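Local coordinates for protein transcriptional regulator, LacI family (Burkholderia phymatum, PDB 2RGY) that probably regulates transcription as a LacI-family repressor-like protein whose periplasmic-binding-protein-like domain is expected to sense a small-molecule, probably sugar, effector, at residues A106-D111 with V252-N257; T244-Q249 with R268-T273. All coordinates share one frame; numbering follows the deposited sequence.

Both contacts are made by helix 244-260, which contact 1 meets through its later turns and contact 2 through its first, their centres about 10 Å apart. Contact 1 is the buried one: segment 106-111, with the edge strand 107-108 of the five-stranded parallel sheet, meets segment 252-257 through two aromatic rings and an alanine. Contact 2 is partly buried and lays the loop 268-273 along the helix start, where a phenylalanine ring takes a glutamate methylene on its face and a leucine methyl at its edge. Neither uses a direct polar bond between its segments. R268 of contact 2 joins them, its guanidinium lying beside F108 and W254 of contact 1.

Contact 1 of 2, residues A106-D111 with V252-N257; sequences ASFCPD and VRWLIN
W254 sends its CG anti to the backbone N (chi1 -180°), which carries the indole from helix 244-260 to the edge strand of the five-stranded sheet, while F108 turns its CG anti to its own carbonyl carbon and holds its ring out to meet it. The two side chains touch near the root of the tryptophan: F108 CZ comes to 3.7 Å from W254 CB, and F108 CE2 lies 4.0 Å from the same carbon. Beyond this methylene the phenyl ring and the five-membered ring of the indole have centroids 5.7 Å apart and planes at 54°, an oblique aromatic pair. The far end of the indole belongs to A106. There A106 CA sits 4.2 Å from the centroid of the six-membered ring of W254 and 30° off its normal, an off-centre CH-pi contact, and A106 CB lies 4.0 Å from W254 CH2. One tryptophan is thus shared along its length by two residues on alternate positions of 106-108. In the two-lobed fold of the periplasmic-binding-protein-like family, each lobe is a sheet flanked by helices; here strand 107-108 is the edge strand of the N-terminal lobe's parallel sheet, and backbone hydrogen bonds tie A106 and F108 to F95 of the adjacent strand. V94 of that strand touches F108 and W254 as well, adding a third apolar partner. R268 supplies a cation-pi partner for the indole and also packs on F108, so positive charge lies close to an otherwise apolar cluster.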
loop_
_atom_site.group_PDB
_atom_site.type_symbol
_atom_site.label_atom_id
_atom_site.label_comp_id
_atom_site.label_asym_id
_atom_site.label_seq_id
_atom_site.Cartn_x
_atom_site.Cartn_y
_atom_site.Cartn_z
ATOM N N ALA A 106 -17.584 -13.257 16.959
ATOM C CA ALA A 106 -17.600 -11.952 16.298
ATOM C C ALA A 106 -16.129 -11.556 16.121
ATOM O O ALA A 106 -15.810 -10.478 15.614
ATOM C CB ALA A 106 -18.316 -10.924 17.163
ATOM N N SER A 107 -15.245 -12.451 16.554
ATOM C CA SER A 107 -13.804 -12.244 16.478
ATOM C C SER A 107 -13.121 -13.256 15.556
ATOM O O SER A 107 -13.307 -14.469 15.691
ATOM C CB SER A 107 -13.182 -12.340 17.875
ATOM O OG SER A 107 -11.766 -12.361 17.792
ATOM N N PHE A 108 -12.341 -12.735 14.614
ATOM C CA PHE A 108 -11.598 -13.556 13.665
ATOM C C PHE A 108 -10.139 -13.157 13.807
ATOM O O PHE A 108 -9.731 -12.071 13.394
ATOM C CB PHE A 108 -12.123 -13.314 12.257
ATOM C CG PHE A 108 -13.439 -13.988 12.000
ATOM C CD1 PHE A 108 -13.485 -15.223 11.339
ATOM C CD2 PHE A 108 -14.634 -13.425 12.473
ATOM C CE1 PHE A 108 -14.701 -15.895 11.158
ATOM C CE2 PHE A 108 -15.858 -14.086 12.303
ATOM C CZ PHE A 108 -15.895 -15.325 11.641
ATOM N N CYS A 109 -9.356 -14.045 14.405
ATOM C CA CYS A 109 -7.955 -13.753 14.672
ATOM C C CYS A 109 -7.043 -14.941 14.413
ATOM O O CYS A 109 -7.352 -16.060 14.796
ATOM C CB CYS A 109 -7.825 -13.315 16.141
ATOM S SG CYS A 109 -6.321 -12.403 16.587
ATOM N N PRO A 110 -5.899 -14.711 13.759
ATOM C CA PRO A 110 -5.002 -15.838 13.510
ATOM C C PRO A 110 -4.258 -16.190 14.805
ATOM O O PRO A 110 -4.443 -15.539 15.835
ATOM C CB PRO A 110 -4.070 -15.296 12.434
ATOM C CG PRO A 110 -3.922 -13.864 12.836
ATOM C CD PRO A 110 -5.351 -13.465 13.191
ATOM N N ASP A 111 -3.421 -17.217 14.749
ATOM C CA ASP A 111 -2.664 -17.641 15.917
ATOM C C ASP A 111 -1.325 -16.896 15.974
ATOM O O ASP A 111 -0.313 -17.405 15.506
ATOM C CB ASP A 111 -2.428 -19.152 15.849
ATOM C CG ASP A 111 -1.785 -19.698 17.107
ATOM O OD1 ASP A 111 -1.710 -20.939 17.248
ATOM O OD2 ASP A 111 -1.350 -18.892 17.953
ATOM N N VAL A 252 -15.965 -11.383 6.996
ATOM C CA VAL A 252 -16.962 -10.642 6.240
ATOM C C VAL A 252 -18.147 -11.522 5.838
ATOM O O VAL A 252 -19.280 -11.057 5.821
ATOM C CB VAL A 252 -16.334 -9.982 4.998
ATOM C CG1 VAL A 252 -17.402 -9.281 4.184
ATOM C CG2 VAL A 252 -15.278 -8.970 5.438
ATOM N N ARG A 253 -17.892 -12.788 5.518
ATOM C CA ARG A 253 -18.979 -13.700 5.158
ATOM C C ARG A 253 -19.887 -13.931 6.366
ATOM O O ARG A 253 -21.112 -13.952 6.236
ATOM C CB ARG A 253 -18.420 -15.030 4.657
ATOM C CG ARG A 253 -17.878 -14.939 3.242
ATOM C CD ARG A 253 -17.317 -16.264 2.760
ATOM N NE ARG A 253 -16.955 -16.192 1.348
ATOM C CZ ARG A 253 -16.367 -17.172 0.673
ATOM N NH1 ARG A 253 -16.061 -18.310 1.280
ATOM N NH2 ARG A 253 -16.094 -17.014 -0.612
ATOM N N TRP A 254 -19.281 -14.093 7.538
ATOM C CA TRP A 254 -20.028 -14.299 8.772
ATOM C C TRP A 254 -20.969 -13.117 8.976
ATOM O O TRP A 254 -22.145 -13.295 9.293
ATOM C CB TRP A 254 -19.076 -14.396 9.963
ATOM C CG TRP A 254 -19.772 -14.620 11.271
ATOM C CD1 TRP A 254 -20.260 -15.805 11.744
ATOM C CD2 TRP A 254 -20.074 -13.632 12.268
ATOM N NE1 TRP A 254 -20.847 -15.616 12.977
ATOM C CE2 TRP A 254 -20.749 -14.289 13.320
ATOM C CE3 TRP A 254 -19.844 -12.250 12.376
ATOM C CZ2 TRP A 254 -21.199 -13.612 14.470
ATOM C CZ3 TRP A 254 -20.290 -11.575 13.522
ATOM C CH2 TRP A 254 -20.959 -12.260 14.549
ATOM N N LEU A 255 -20.441 -11.912 8.772
ATOM C CA LEU A 255 -21.221 -10.691 8.933
ATOM C C LEU A 255 -22.340 -10.615 7.895
ATOM O O LEU A 255 -23.466 -10.238 8.207
ATOM C CB LEU A 255 -20.299 -9.474 8.814
ATOM C CG LEU A 255 -20.914 -8.097 9.066
ATOM C CD1 LEU A 255 -21.476 -8.052 10.482
ATOM C CD2 LEU A 255 -19.863 -7.011 8.857
ATOM N N ILE A 256 -22.030 -10.984 6.662
ATOM C CA ILE A 256 -23.023 -10.951 5.601
ATOM C C ILE A 256 -24.172 -11.924 5.909
ATOM O O ILE A 256 -25.333 -11.618 5.642
ATOM C CB ILE A 256 -22.353 -11.240 4.221
ATOM C CG1 ILE A 256 -21.454 -10.046 3.845
ATOM C CG2 ILE A 256 -23.406 -11.467 3.148
ATOM C CD1 ILE A 256 -20.713 -10.188 2.523
ATOM N N ASN A 257 -23.854 -13.074 6.503
ATOM C CA ASN A 257 -24.881 -14.049 6.882
ATOM C C ASN A 257 -25.899 -13.383 7.820
ATOM O O ASN A 257 -27.110 -13.443 7.603
ATOM C CB ASN A 257 -24.254 -15.243 7.619
ATOM C CG ASN A 257 -23.591 -16.242 6.685
ATOM O OD1 ASN A 257 -23.017 -17.234 7.138
ATOM N ND2 ASN A 257 -23.669 -15.992 5.386
#

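Contact 2 of 2, residues T244-Q249 with R268-T273; sequences TAELTQ and REFPVT
F270 receives helix 244-260 on one face and at one edge of its ring, and this is the tightly packed part of the contact. E246 CB stands 3.7 Å from the ring centroid and only 3° off the normal, a centred CH-pi contact in which the glutamate offers its first methylene. The leucine comes from another direction: L247 CD2 lies near the ring plane, 3.6 Å from F270 CD1, with the two side chains running past one another head to tail. In this two-lobed periplasmic-binding-protein-like fold, the loop 268-273 brings the chain back along the helix it has just left, toward strand 273-275 of the C-terminal lobe's mixed sheet. The packing slackens toward R268, where L247 CD2 reaches R268 O at 4.0 Å and the guanidinium, set beside W254, bonds D105 O through NH2. On the more exposed side, E246 bends at chi2 (97°), its carboxylate leaving the ring, while E269 and P271 point away from the helix.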
loop_
_atom_site.group_PDB
_atom_site.type_symbol
_atom_site.label_atom_id
_atom_site.label_comp_id
_atom_site.label_asym_id
_atom_site.label_seq_id
_atom_site.Cartn_x
_atom_site.Cartn_y
_atom_site.Cartn_z
ATOM N N THR A 244 -4.278 -13.564 6.302
ATOM C CA THR A 244 -5.119 -12.381 6.386
ATOM C C THR A 244 -6.288 -12.365 5.411
ATOM O O THR A 244 -7.394 -11.977 5.780
ATOM C CB THR A 244 -4.265 -11.118 6.186
ATOM O OG1 THR A 244 -3.355 -11.001 7.288
ATOM C CG2 THR A 244 -5.139 -9.871 6.106
ATOM N N ALA A 245 -6.050 -12.776 4.173
ATOM C CA ALA A 245 -7.118 -12.797 3.176
ATOM C C ALA A 245 -8.222 -13.774 3.583
ATOM O O ALA A 245 -9.406 -13.453 3.482
ATOM C CB ALA A 245 -6.561 -13.174 1.815
ATOM N N GLU A 246 -7.829 -14.957 4.053
ATOM C CA GLU A 246 -8.791 -15.980 4.463
ATOM C C GLU A 246 -9.629 -15.578 5.672
ATOM O O GLU A 246 -10.841 -15.766 5.676
ATOM C CB GLU A 246 -8.081 -17.306 4.771
ATOM C CG GLU A 246 -7.380 -17.950 3.583
ATOM C CD GLU A 246 -5.892 -17.633 3.553
ATOM O OE1 GLU A 246 -5.533 -16.441 3.438
ATOM O OE2 GLU A 246 -5.079 -18.579 3.657
ATOM N N LEU A 247 -8.986 -15.037 6.699
ATOM C CA LEU A 247 -9.719 -14.630 7.891
ATOM C C LEU A 247 -10.670 -13.483 7.570
ATOM O O LEU A 247 -11.795 -13.445 8.073
ATOM C CB LEU A 247 -8.748 -14.237 9.012
ATOM C CG LEU A 247 -8.068 -15.431 9.707
ATOM C CD1 LEU A 247 -6.981 -14.947 10.658
ATOM C CD2 LEU A 247 -9.113 -16.252 10.464
ATOM N N THR A 248 -10.236 -12.566 6.715
ATOM C CA THR A 248 -11.077 -11.439 6.335
ATOM C C THR A 248 -12.279 -11.957 5.540
ATOM O O THR A 248 -13.419 -11.581 5.793
ATOM C CB THR A 248 -10.312 -10.412 5.463
ATOM O OG1 THR A 248 -9.194 -9.888 6.189
ATOM C CG2 THR A 248 -11.228 -9.270 5.082
ATOM N N GLN A 249 -12.019 -12.822 4.573
ATOM C CA GLN A 249 -13.082 -13.378 3.763
ATOM C C GLN A 249 -14.141 -14.021 4.661
ATOM O O GLN A 249 -15.338 -13.794 4.489
ATOM C CB GLN A 249 -12.498 -14.408 2.791
ATOM C CG GLN A 249 -13.530 -15.164 1.991
ATOM C CD GLN A 249 -12.895 -16.124 1.016
ATOM O OE1 GLN A 249 -12.136 -17.019 1.403
ATOM N NE2 GLN A 249 -13.197 -15.945 -0.258
ATOM N N ARG A 268 -12.718 -20.638 10.805
ATOM C CA ARG A 268 -11.906 -19.751 11.646
ATOM C C ARG A 268 -10.481 -20.228 11.923
ATOM O O ARG A 268 -9.745 -19.579 12.676
ATOM C CB ARG A 268 -12.606 -19.550 12.995
ATOM C CG ARG A 268 -13.998 -18.969 12.890
ATOM C CD ARG A 268 -14.857 -19.358 14.084
ATOM N NE ARG A 268 -16.199 -18.812 13.949
ATOM C CZ ARG A 268 -16.488 -17.526 14.094
ATOM N NH1 ARG A 268 -15.525 -16.661 14.392
ATOM N NH2 ARG A 268 -17.732 -17.099 13.905
ATOM N N GLU A 269 -10.091 -21.354 11.335
ATOM C CA GLU A 269 -8.755 -21.900 11.576
ATOM C C GLU A 269 -7.912 -22.010 10.319
ATOM O O GLU A 269 -8.263 -22.735 9.390
ATOM C CB GLU A 269 -8.859 -23.292 12.212
ATOM C CG GLU A 269 -9.606 -23.323 13.549
ATOM C CD GLU A 269 -8.991 -22.385 14.575
ATOM O OE1 GLU A 269 -7.749 -22.389 14.700
ATOM O OE2 GLU A 269 -9.743 -21.642 15.253
ATOM N N PHE A 270 -6.800 -21.287 10.295
ATOM C CA PHE A 270 -5.900 -21.345 9.158
ATOM C C PHE A 270 -4.491 -21.453 9.684
ATOM O O PHE A 270 -4.164 -20.901 10.736
ATOM C CB PHE A 270 -6.079 -20.125 8.268
ATOM C CG PHE A 270 -7.469 -19.996 7.738
ATOM C CD1 PHE A 270 -8.379 -19.134 8.349
ATOM C CD2 PHE A 270 -7.899 -20.804 6.682
ATOM C CE1 PHE A 270 -9.708 -19.075 7.917
ATOM C CE2 PHE A 270 -9.234 -20.760 6.235
ATOM C CZ PHE A 270 -10.142 -19.894 6.856
ATOM N N PRO A 271 -3.636 -22.194 8.974
ATOM C CA PRO A 271 -2.280 -22.306 9.493
ATOM C C PRO A 271 -1.387 -21.114 9.192
ATOM O O PRO A 271 -1.581 -20.382 8.221
ATOM C CB PRO A 271 -1.779 -23.604 8.854
ATOM C CG PRO A 271 -2.426 -23.574 7.514
ATOM C CD PRO A 271 -3.846 -23.102 7.829
ATOM N N VAL A 272 -0.427 -20.916 10.079
ATOM C CA VAL A 272 0.551 -19.865 9.921
ATOM C C VAL A 272 1.813 -20.642 9.541
ATOM O O VAL A 272 2.100 -21.704 10.104
ATOM C CB VAL A 272 0.752 -19.105 11.238
ATOM C CG1 VAL A 272 1.248 -20.058 12.294
ATOM C CG2 VAL A 272 1.736 -17.967 11.048
ATOM N N THR A 273 2.539 -20.135 8.559
ATOM C CA THR A 273 3.757 -20.783 8.103
ATOM C C THR A 273 4.817 -19.712 7.888
ATOM O O THR A 273 4.564 -18.522 8.108
ATOM C CB THR A 273 3.533 -21.502 6.768
ATOM O OG1 THR A 273 3.013 -20.568 5.815
ATOM C CG2 THR A 273 2.545 -22.663 6.938
#